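Local coordinates for TnpArep for protein (Escherichia coli, PDB 4ER8), which binds repetitive extragenic palindrome (REP) hairpins and cleaves and recombines the mosaic elements built from them, acting as a single-stranded DNA endonuclease and transposase, at residues 111-123 / 150-162. Sequence-based numbering, arbitrary orientation.
Sequences HHVDYIYINPVKH and WAGDVTDFSAGER. With NI (nickel (II) ion), chain C; nucleotides of chain B.
The nickel site of this HUH-type transposase is closed by Asn119 and His123 of 111-123 and Glu161 from the loop crossing that segment, a worked example of a metal site completed from distant parts of a chain. Glu161 chelates the nickel ion with both oxygens, OE2 at 2.1 Å, while Asn119 OD1 and His123 NE2 join from 111-123; His59 and His61 complete the site. Tyr115 OH reaches the anti lone pair of Glu161 OE2 at 2.9 Å, and Asn119 ND2 meets the same OE2 nearly along the C-O axis at 3.3 Å, amide and carboxylate almost coplanar (21° apart). With CG anti to the backbone N (chi1 -173°), the Tyr115 ring points its hydroxyl at this carboxylate, OE2 near the ring plane at its edge and the two planes 42° apart; its CD1 is 3.6 Å from Phe157 CZ. A phenylalanine at Tyr115 would probably keep the aromatic packing but leave Glu161 OE2 without one of its two donors, making the carboxylate less firmly positioned. Phe157 CZ also lies over one face of the His112 ring, toward its rim. Farther along, the extended Lys122 chain bends only at chi4, bringing NZ to Thr155 O (2.9 Å, from above the carbonyl plane) and into a salt bridge with Asp156 OD2. Its CB and CG lie along Val154 CG1, whereas Val154 CG2 packs on Ile118 CG2 at 3.6 Å. Ile118 CG1 and CD1 meet the six-membered part of the Trp150 indole. The loop backbone faces the DNA: Gly160 O accepts from DA3 N6 and DG4 N2 of chain B, and Glu161 O from DG4 N1, so Glu161 links metal and DNA in this complex. Helix 106-122 thus lies between this loop and the sheet, where Ile116 packs on strands 49-55 and 59-65.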
ATOM      1  N   HIS A 111      11.638   1.226  -8.474  1.00 40.92           N
ATOM      2  CA  HIS A 111      12.125   0.374  -7.379  1.00 40.65           C
ATOM      3  C   HIS A 111      10.979   0.146  -6.421  1.00 39.67           C
ATOM      4  O   HIS A 111      10.801  -0.948  -5.876  1.00 39.31           O
ATOM      5  CB  HIS A 111      13.356   0.930  -6.622  1.00 40.54           C
ATOM      6  CG  HIS A 111      14.636   0.872  -7.409  1.00 46.24           C
ATOM      7  ND1 HIS A 111      15.725   1.685  -7.138  1.00 50.74           N
ATOM      8  CD2 HIS A 111      15.001   0.109  -8.478  1.00 47.84           C
ATOM      9  CE1 HIS A 111      16.705   1.412  -7.986  1.00 49.28           C
ATOM     10  NE2 HIS A 111      16.283   0.476  -8.823  1.00 48.91           N
ATOM     11  N   HIS A 112      10.186   1.188  -6.214  1.00 38.83           N
ATOM     12  CA  HIS A 112       9.106   1.048  -5.275  1.00 37.55           C
ATOM     13  C   HIS A 112       7.938   0.284  -5.879  1.00 37.54           C
ATOM     14  O   HIS A 112       7.276  -0.427  -5.139  1.00 38.67           O
ATOM     15  CB  HIS A 112       8.673   2.379  -4.683  1.00 36.47           C
ATOM     16  CG  HIS A 112       9.601   2.896  -3.640  1.00 33.03           C
ATOM     17  ND1 HIS A 112      10.736   3.620  -3.943  1.00 30.82           N
ATOM     18  CD2 HIS A 112       9.533   2.851  -2.290  1.00 27.31           C
ATOM     19  CE1 HIS A 112      11.354   3.952  -2.819  1.00 24.88           C
ATOM     20  NE2 HIS A 112      10.643   3.501  -1.808  1.00 23.58           N
ATOM     21  N   VAL A 113       7.683   0.371  -7.186  1.00 36.81           N
ATOM     22  CA  VAL A 113       6.573  -0.448  -7.719  1.00 37.03           C
ATOM     23  C   VAL A 113       6.978  -1.939  -7.623  1.00 37.45           C
ATOM     24  O   VAL A 113       6.181  -2.775  -7.212  1.00 38.18           O
ATOM     25  CB  VAL A 113       6.154  -0.125  -9.183  1.00 37.47           C
ATOM     26  CG1 VAL A 113       5.171  -1.159  -9.662  1.00 37.50           C
ATOM     27  CG2 VAL A 113       5.550   1.298  -9.382  1.00 35.86           C
ATOM     28  N   ASP A 114       8.214  -2.252  -8.006  1.00 36.86           N
ATOM     29  CA  ASP A 114       8.747  -3.586  -7.980  1.00 36.73           C
ATOM     30  C   ASP A 114       8.628  -4.088  -6.538  1.00 37.53           C
ATOM     31  O   ASP A 114       8.110  -5.207  -6.267  1.00 37.56           O
ATOM     32  CB  ASP A 114      10.240  -3.571  -8.336  1.00 36.36           C
ATOM     33  CG  ASP A 114      10.534  -3.282  -9.823  1.00 38.19           C
ATOM     34  OD1 ASP A 114       9.647  -3.228 -10.720  1.00 35.96           O
ATOM     35  OD2 ASP A 114      11.737  -3.130 -10.089  1.00 38.36           O
ATOM     36  N   TYR A 115       9.112  -3.256  -5.613  1.00 36.99           N
ATOM     37  CA  TYR A 115       9.115  -3.606  -4.221  1.00 36.66           C
ATOM     38  C   TYR A 115       7.707  -4.008  -3.822  1.00 37.69           C
ATOM     39  O   TYR A 115       7.507  -4.946  -3.030  1.00 38.05           O
ATOM     40  CB  TYR A 115       9.511  -2.422  -3.371  1.00 35.38           C
ATOM     41  CG  TYR A 115       9.673  -2.840  -1.933  1.00 35.39           C
ATOM     42  CD1 TYR A 115      10.932  -3.166  -1.409  1.00 32.13           C
ATOM     43  CD2 TYR A 115       8.571  -2.933  -1.086  1.00 35.91           C
ATOM     44  CE1 TYR A 115      11.085  -3.526  -0.074  1.00 30.44           C
ATOM     45  CE2 TYR A 115       8.721  -3.294   0.273  1.00 34.52           C
ATOM     46  CZ  TYR A 115       9.978  -3.592   0.759  1.00 33.43           C
ATOM     47  OH  TYR A 115      10.113  -4.003   2.071  1.00 37.11           O
ATOM     48  N   ILE A 116       6.723  -3.285  -4.354  1.00 37.09           N
ATOM     49  CA  ILE A 116       5.396  -3.609  -3.985  1.00 37.31           C
ATOM     50  C   ILE A 116       5.037  -5.014  -4.463  1.00 37.93           C
ATOM     51  O   ILE A 116       4.659  -5.848  -3.635  1.00 37.57           O
ATOM     52  CB  ILE A 116       4.400  -2.558  -4.433  1.00 37.45           C
ATOM     53  CG1 ILE A 116       4.466  -1.378  -3.443  1.00 37.34           C
ATOM     54  CG2 ILE A 116       3.005  -3.191  -4.497  1.00 34.73           C
ATOM     55  CD1 ILE A 116       4.124  -0.050  -4.002  1.00 35.04           C
ATOM     56  N   TYR A 117       5.212  -5.277  -5.762  1.00 37.45           N
ATOM     57  CA  TYR A 117       4.805  -6.548  -6.344  1.00 37.84           C
ATOM     58  C   TYR A 117       5.650  -7.733  -5.869  1.00 37.89           C
ATOM     59  O   TYR A 117       5.153  -8.855  -5.827  1.00 38.16           O
ATOM     60  CB  TYR A 117       4.707  -6.490  -7.893  1.00 37.57           C
ATOM     61  CG  TYR A 117       3.710  -5.442  -8.384  1.00 38.75           C
ATOM     62  CD1 TYR A 117       3.988  -4.623  -9.494  1.00 39.05           C
ATOM     63  CD2 TYR A 117       2.497  -5.238  -7.713  1.00 37.47           C
ATOM     64  CE1 TYR A 117       3.068  -3.637  -9.911  1.00 37.26           C
ATOM     65  CE2 TYR A 117       1.587  -4.278  -8.131  1.00 36.49           C
ATOM     66  CZ  TYR A 117       1.878  -3.474  -9.213  1.00 38.11           C
ATOM     67  OH  TYR A 117       0.948  -2.518  -9.596  1.00 40.43           O
ATOM     68  N   ILE A 118       6.908  -7.493  -5.512  1.00 37.76           N
ATOM     69  CA  ILE A 118       7.759  -8.537  -4.944  1.00 37.77           C
ATOM     70  C   ILE A 118       7.417  -8.873  -3.503  1.00 38.13           C
ATOM     71  O   ILE A 118       7.798  -9.913  -2.978  1.00 38.54           O
ATOM     72  CB  ILE A 118       9.222  -8.129  -4.994  1.00 37.94           C
ATOM     73  CG1 ILE A 118       9.775  -8.408  -6.383  1.00 39.48           C
ATOM     74  CG2 ILE A 118      10.054  -8.896  -4.001  1.00 37.07           C
ATOM     75  CD1 ILE A 118      10.984  -7.513  -6.715  1.00 44.71           C
ATOM     76  N   ASN A 119       6.712  -7.977  -2.849  1.00 38.42           N
ATOM     77  CA  ASN A 119       6.583  -8.093  -1.420  1.00 38.36           C
ATOM     78  C   ASN A 119       6.014  -9.457  -0.956  1.00 38.60           C
ATOM     79  O   ASN A 119       6.560 -10.095  -0.043  1.00 37.43           O
ATOM     80  CB  ASN A 119       5.752  -6.948  -0.893  1.00 37.59           C
ATOM     81  CG  ASN A 119       6.212  -6.501   0.416  1.00 37.31           C
ATOM     82  OD1 ASN A 119       5.413  -6.238   1.314  1.00 38.76           O
ATOM     83  ND2 ASN A 119       7.528  -6.408   0.567  1.00 37.20           N
ATOM     84  N   PRO A 120       4.929  -9.918  -1.604  1.00 38.93           N
ATOM     85  CA  PRO A 120       4.337 -11.185  -1.120  1.00 39.12           C
ATOM     86  C   PRO A 120       5.390 -12.273  -1.041  1.00 40.58           C
ATOM     87  O   PRO A 120       5.270 -13.221  -0.233  1.00 41.30           O
ATOM     88  CB  PRO A 120       3.301 -11.506  -2.170  1.00 38.32           C
ATOM     89  CG  PRO A 120       2.827 -10.108  -2.627  1.00 38.52           C
ATOM     90  CD  PRO A 120       4.080  -9.233  -2.600  1.00 37.84           C
ATOM     91  N   VAL A 121       6.443 -12.114  -1.844  1.00 41.30           N
ATOM     92  CA  VAL A 121       7.485 -13.135  -1.942  1.00 41.70           C
ATOM     93  C   VAL A 121       8.477 -12.881  -0.844  1.00 42.32           C
ATOM     94  O   VAL A 121       8.806 -13.786  -0.108  1.00 43.33           O
ATOM     95  CB  VAL A 121       8.159 -13.160  -3.345  1.00 41.47           C
ATOM     96  CG1 VAL A 121       9.494 -13.913  -3.351  1.00 40.03           C
ATOM     97  CG2 VAL A 121       7.231 -13.749  -4.341  1.00 43.09           C
ATOM     98  N   LYS A 122       8.948 -11.654  -0.711  1.00 43.03           N
ATOM     99  CA  LYS A 122       9.789 -11.298   0.450  1.00 43.94           C
ATOM    100  C   LYS A 122       9.175 -11.769   1.777  1.00 44.43           C
ATOM    101  O   LYS A 122       9.882 -12.160   2.670  1.00 44.53           O
ATOM    102  CB  LYS A 122      10.041  -9.777   0.495  1.00 43.68           C
ATOM    103  CG  LYS A 122      10.785  -9.262   1.723  1.00 43.62           C
ATOM    104  CD  LYS A 122      10.704  -7.726   1.852  1.00 41.91           C
ATOM    105  CE  LYS A 122      11.659  -7.192   2.925  1.00 40.80           C
ATOM    106  NZ  LYS A 122      13.130  -7.382   2.648  1.00 38.56           N
ATOM    107  N   HIS A 123       7.858 -11.754   1.898  1.00 45.66           N
ATOM    108  CA  HIS A 123       7.268 -12.045   3.181  1.00 47.48           C
ATOM    109  C   HIS A 123       7.018 -13.550   3.385  1.00 48.78           C
ATOM    110  O   HIS A 123       6.602 -13.986   4.482  1.00 48.50           O
ATOM    111  CB  HIS A 123       5.996 -11.233   3.385  1.00 47.15           C
ATOM    112  CG  HIS A 123       6.239  -9.785   3.691  1.00 49.07           C
ATOM    113  ND1 HIS A 123       6.922  -9.360   4.815  1.00 49.86           N
ATOM    114  CD2 HIS A 123       5.836  -8.658   3.049  1.00 50.00           C
ATOM    115  CE1 HIS A 123       6.942  -8.035   4.843  1.00 51.13           C
ATOM    116  NE2 HIS A 123       6.294  -7.585   3.780  1.00 51.95           N
ATOM    117  N   TRP A 150       6.954 -12.200 -14.478  1.00 49.18           N
ATOM    118  CA  TRP A 150       7.920 -11.332 -13.836  1.00 49.26           C
ATOM    119  C   TRP A 150       8.473 -11.852 -12.501  1.00 49.75           C
ATOM    120  O   TRP A 150       7.770 -12.450 -11.657  1.00 48.84           O
ATOM    121  CB  TRP A 150       7.321  -9.946 -13.668  1.00 49.69           C
ATOM    122  CG  TRP A 150       8.286  -8.890 -13.225  1.00 49.88           C
ATOM    123  CD1 TRP A 150       9.190  -8.211 -13.997  1.00 50.01           C
ATOM    124  CD2 TRP A 150       8.447  -8.399 -11.899  1.00 50.25           C
ATOM    125  NE1 TRP A 150       9.901  -7.325 -13.226  1.00 48.47           N
ATOM    126  CE2 TRP A 150       9.460  -7.418 -11.936  1.00 50.14           C
ATOM    127  CE3 TRP A 150       7.826  -8.687 -10.680  1.00 48.17           C
ATOM    128  CZ2 TRP A 150       9.863  -6.731 -10.803  1.00 51.51           C
ATOM    129  CZ3 TRP A 150       8.224  -8.015  -9.566  1.00 49.01           C
ATOM    130  CH2 TRP A 150       9.240  -7.046  -9.625  1.00 51.70           C
ATOM    131  N   ALA A 151       9.775 -11.640 -12.352  1.00 50.12           N
ATOM    132  CA  ALA A 151      10.446 -11.890 -11.109  1.00 51.09           C
ATOM    133  C   ALA A 151      11.370 -10.699 -10.900  1.00 51.59           C
ATOM    134  O   ALA A 151      11.563  -9.904 -11.830  1.00 51.65           O
ATOM    135  CB  ALA A 151      11.211 -13.204 -11.162  1.00 50.60           C
ATOM    136  N   GLY A 152      11.922 -10.569  -9.683  1.00 51.94           N
ATOM    137  CA  GLY A 152      12.845  -9.480  -9.350  1.00 51.53           C
ATOM    138  C   GLY A 152      13.538  -9.731  -8.043  1.00 51.53           C
ATOM    139  O   GLY A 152      13.052 -10.507  -7.235  1.00 51.15           O
ATOM    140  N   ASP A 153      14.681  -9.086  -7.834  1.00 51.99           N
ATOM    141  CA  ASP A 153      15.437  -9.268  -6.593  1.00 52.46           C
ATOM    142  C   ASP A 153      14.593  -8.840  -5.384  1.00 52.00           C
ATOM    143  O   ASP A 153      13.981  -7.782  -5.400  1.00 52.57           O
ATOM    144  CB  ASP A 153      16.723  -8.421  -6.598  1.00 52.93           C
ATOM    145  CG  ASP A 153      17.593  -8.644  -7.820  1.00 56.53           C
ATOM    146  OD1 ASP A 153      17.733  -9.826  -8.283  1.00 59.05           O
ATOM    147  OD2 ASP A 153      18.151  -7.610  -8.307  1.00 58.84           O
ATOM    148  N   VAL A 154      14.580  -9.636  -4.327  1.00 51.85           N
ATOM    149  CA  VAL A 154      14.004  -9.196  -3.044  1.00 51.36           C
ATOM    150  C   VAL A 154      14.990  -8.258  -2.328  1.00 51.86           C
ATOM    151  O   VAL A 154      16.034  -8.712  -1.883  1.00 52.60           O
ATOM    152  CB  VAL A 154      13.706 -10.423  -2.139  1.00 51.05           C
ATOM    153  CG1 VAL A 154      13.634 -10.032  -0.676  1.00 50.78           C
ATOM    154  CG2 VAL A 154      12.449 -11.140  -2.587  1.00 49.59           C
ATOM    155  N   THR A 155      14.679  -6.964  -2.225  1.00 52.29           N
ATOM    156  CA  THR A 155      15.584  -5.987  -1.562  1.00 52.54           C
ATOM    157  C   THR A 155      15.158  -5.554  -0.128  1.00 53.69           C
ATOM    158  O   THR A 155      14.032  -5.813   0.328  1.00 52.99           O
ATOM    159  CB  THR A 155      15.849  -4.709  -2.442  1.00 52.30           C
ATOM    160  OG1 THR A 155      14.693  -3.861  -2.450  1.00 50.83           O
ATOM    161  CG2 THR A 155      16.183  -5.073  -3.868  1.00 52.60           C
ATOM    162  N   ASP A 156      16.063  -4.860   0.566  1.00 55.56           N
ATOM    163  CA  ASP A 156      15.821  -4.431   1.938  1.00 56.92           C
ATOM    164  C   ASP A 156      15.922  -2.949   2.309  1.00 56.86           C
ATOM    165  O   ASP A 156      16.032  -2.651   3.507  1.00 57.80           O
ATOM    166  CB  ASP A 156      16.715  -5.232   2.883  1.00 58.12           C
ATOM    167  CG  ASP A 156      15.985  -6.401   3.496  1.00 61.81           C
ATOM    168  OD1 ASP A 156      15.373  -6.197   4.579  1.00 67.02           O
ATOM    169  OD2 ASP A 156      15.974  -7.495   2.868  1.00 63.80           O
ATOM    170  N   PHE A 157      15.870  -2.005   1.365  1.00 56.31           N
ATOM    171  CA  PHE A 157      15.907  -0.605   1.797  1.00 55.85           C
ATOM    172  C   PHE A 157      14.739  -0.411   2.747  1.00 55.31           C
ATOM    173  O   PHE A 157      13.714  -1.052   2.606  1.00 55.95           O
ATOM    174  CB  PHE A 157      15.863   0.387   0.641  1.00 56.32           C
ATOM    175  CG  PHE A 157      14.589   0.344  -0.153  1.00 58.88           C
ATOM    176  CD1 PHE A 157      13.414   0.936   0.339  1.00 60.50           C
ATOM    177  CD2 PHE A 157      14.558  -0.279  -1.407  1.00 61.31           C
ATOM    178  CE1 PHE A 157      12.213   0.881  -0.400  1.00 60.64           C
ATOM    179  CE2 PHE A 157      13.364  -0.336  -2.164  1.00 61.42           C
ATOM    180  CZ  PHE A 157      12.190   0.249  -1.653  1.00 60.56           C
ATOM    181  N   SER A 158      14.919   0.429   3.753  1.00 54.92           N
ATOM    182  CA  SER A 158      13.909   0.664   4.774  1.00 53.41           C
ATOM    183  C   SER A 158      12.668   1.313   4.154  1.00 51.91           C
ATOM    184  O   SER A 158      12.793   2.213   3.345  1.00 51.62           O
ATOM    185  CB  SER A 158      14.493   1.557   5.861  1.00 53.96           C
ATOM    186  OG  SER A 158      14.443   2.884   5.413  1.00 53.68           O
ATOM    187  N   ALA A 159      11.487   0.854   4.575  1.00 50.01           N
ATOM    188  CA  ALA A 159      10.260   0.955   3.785  1.00 48.12           C
ATOM    189  C   ALA A 159       9.002   0.884   4.673  1.00 47.53           C
ATOM    190  O   ALA A 159       7.908   0.564   4.199  1.00 47.64           O
ATOM    191  CB  ALA A 159      10.241  -0.176   2.795  1.00 47.36           C
ATOM    192  N   GLY A 160       9.167   1.131   5.962  1.00 46.16           N
ATOM    193  CA  GLY A 160       8.061   1.094   6.882  1.00 45.73           C
ATOM    194  C   GLY A 160       7.644  -0.268   7.394  1.00 45.84           C
ATOM    195  O   GLY A 160       6.731  -0.349   8.222  1.00 44.44           O
ATOM    196  N   GLU A 161       8.277  -1.349   6.918  1.00 46.04           N
ATOM    197  CA  GLU A 161       7.942  -2.695   7.456  1.00 46.33           C
ATOM    198  C   GLU A 161       8.045  -2.792   8.995  1.00 47.18           C
ATOM    199  O   GLU A 161       8.891  -2.132   9.639  1.00 45.79           O
ATOM    200  CB  GLU A 161       8.764  -3.814   6.817  1.00 45.79           C
ATOM    201  CG  GLU A 161       8.790  -3.855   5.272  1.00 46.24           C
ATOM    202  CD  GLU A 161       7.605  -4.550   4.638  1.00 46.25           C
ATOM    203  OE1 GLU A 161       6.578  -4.806   5.313  1.00 47.73           O
ATOM    204  OE2 GLU A 161       7.685  -4.852   3.430  1.00 47.58           O
ATOM    205  N   ARG A 162       7.168  -3.623   9.573  1.00 48.74           N
ATOM    206  CA  ARG A 162       7.247  -3.962  10.988  1.00 49.94           C
ATOM    207  C   ARG A 162       8.601  -4.598  11.314  1.00 51.39           C
ATOM    208  O   ARG A 162       9.186  -5.299  10.472  1.00 51.15           O
ATOM    209  CB  ARG A 162       6.069  -4.830  11.413  1.00 48.97           C
ATOM    210  CG  ARG A 162       6.216  -6.276  11.167  1.00 50.19           C
ATOM    211  CD  ARG A 162       4.834  -6.953  10.982  1.00 51.87           C
ATOM    212  NE  ARG A 162       3.929  -6.616  12.056  1.00 49.94           N
ATOM    213  CZ  ARG A 162       2.614  -6.526  11.941  1.00 50.22           C
ATOM    214  NH1 ARG A 162       2.012  -6.749  10.786  1.00 48.78           N
ATOM    215  NH2 ARG A 162       1.896  -6.191  13.005  1.00 51.88           N
TER
HETATM  216 NI    NI C 201       5.752  -5.674   3.375  1.00 38.93          NI
ATOM    217  P    DG B   4       8.532   5.807  16.794  1.00 43.95           P
ATOM    218  OP1  DG B   4       7.965   6.961  17.523  1.00 44.04           O
ATOM    219  OP2  DG B   4       9.872   5.250  17.075  1.00 41.59           O
ATOM    220  O5'  DG B   4       7.465   4.648  17.017  1.00 42.06           O
ATOM    221  C5'  DG B   4       6.109   4.808  16.693  1.00 42.89           C
ATOM    222  C4'  DG B   4       5.499   3.426  16.563  1.00 43.96           C
ATOM    223  O4'  DG B   4       6.223   2.763  15.492  1.00 45.06           O
ATOM    224  C3'  DG B   4       5.632   2.496  17.775  1.00 43.89           C
ATOM    225  O3'  DG B   4       4.543   1.617  17.755  1.00 46.20           O
ATOM    226  C2'  DG B   4       6.904   1.704  17.471  1.00 41.98           C
ATOM    227  C1'  DG B   4       6.717   1.494  15.974  1.00 42.60           C
ATOM    228  N9   DG B   4       7.928   1.167  15.196  1.00 39.55           N
ATOM    229  C8   DG B   4       9.240   1.353  15.554  1.00 38.15           C
ATOM    230  N7   DG B   4      10.109   0.996  14.653  1.00 36.38           N
ATOM    231  C5   DG B   4       9.316   0.541  13.609  1.00 37.89           C
ATOM    232  C6   DG B   4       9.684   0.026  12.318  1.00 39.52           C
ATOM    233  O6   DG B   4      10.847  -0.128  11.871  1.00 40.71           O
ATOM    234  N1   DG B   4       8.582  -0.316  11.511  1.00 32.55           N
ATOM    235  C2   DG B   4       7.295  -0.148  11.906  1.00 32.77           C
ATOM    236  N2   DG B   4       6.370  -0.555  11.032  1.00 31.05           N
ATOM    237  N3   DG B   4       6.929   0.328  13.106  1.00 36.68           N
ATOM    238  C4   DG B   4       7.983   0.655  13.914  1.00 37.05           C
ATOM    239  P    DA B   3      11.384   8.782  12.896  1.00 39.60           P
ATOM    240  OP1  DA B   3      10.257   9.423  13.576  1.00 39.72           O
ATOM    241  OP2  DA B   3      12.688   9.086  13.495  1.00 44.55           O
ATOM    242  O5'  DA B   3      11.329   7.207  12.644  1.00 38.22           O
ATOM    243  C5'  DA B   3      10.233   6.581  12.014  1.00 39.10           C
ATOM    244  C4'  DA B   3       9.065   6.488  13.008  1.00 38.96           C
ATOM    245  O4'  DA B   3       7.911   5.911  12.360  1.00 36.53           O
ATOM    246  C3'  DA B   3       9.276   5.679  14.263  1.00 36.67           C
ATOM    247  O3'  DA B   3       8.445   6.219  15.210  1.00 40.56           O
ATOM    248  C2'  DA B   3       8.763   4.309  13.836  1.00 38.64           C
ATOM    249  C1'  DA B   3       7.552   4.710  12.985  1.00 38.27           C
ATOM    250  N9   DA B   3       7.139   3.871  11.856  1.00 36.36           N
ATOM    251  C8   DA B   3       7.917   3.139  11.001  1.00 35.71           C
ATOM    252  N7   DA B   3       7.228   2.521  10.072  1.00 35.07           N
ATOM    253  C5   DA B   3       5.909   2.860  10.341  1.00 34.48           C
ATOM    254  C6   DA B   3       4.681   2.520   9.721  1.00 35.70           C
ATOM    255  N6   DA B   3       4.537   1.717   8.626  1.00 35.87           N
ATOM    256  N1   DA B   3       3.579   3.081  10.252  1.00 34.92           N
ATOM    257  C2   DA B   3       3.702   3.872  11.307  1.00 34.50           C
ATOM    258  N3   DA B   3       4.787   4.232  11.976  1.00 34.34           N
ATOM    259  C4   DA B   3       5.858   3.698  11.424  1.00 33.83           C
TER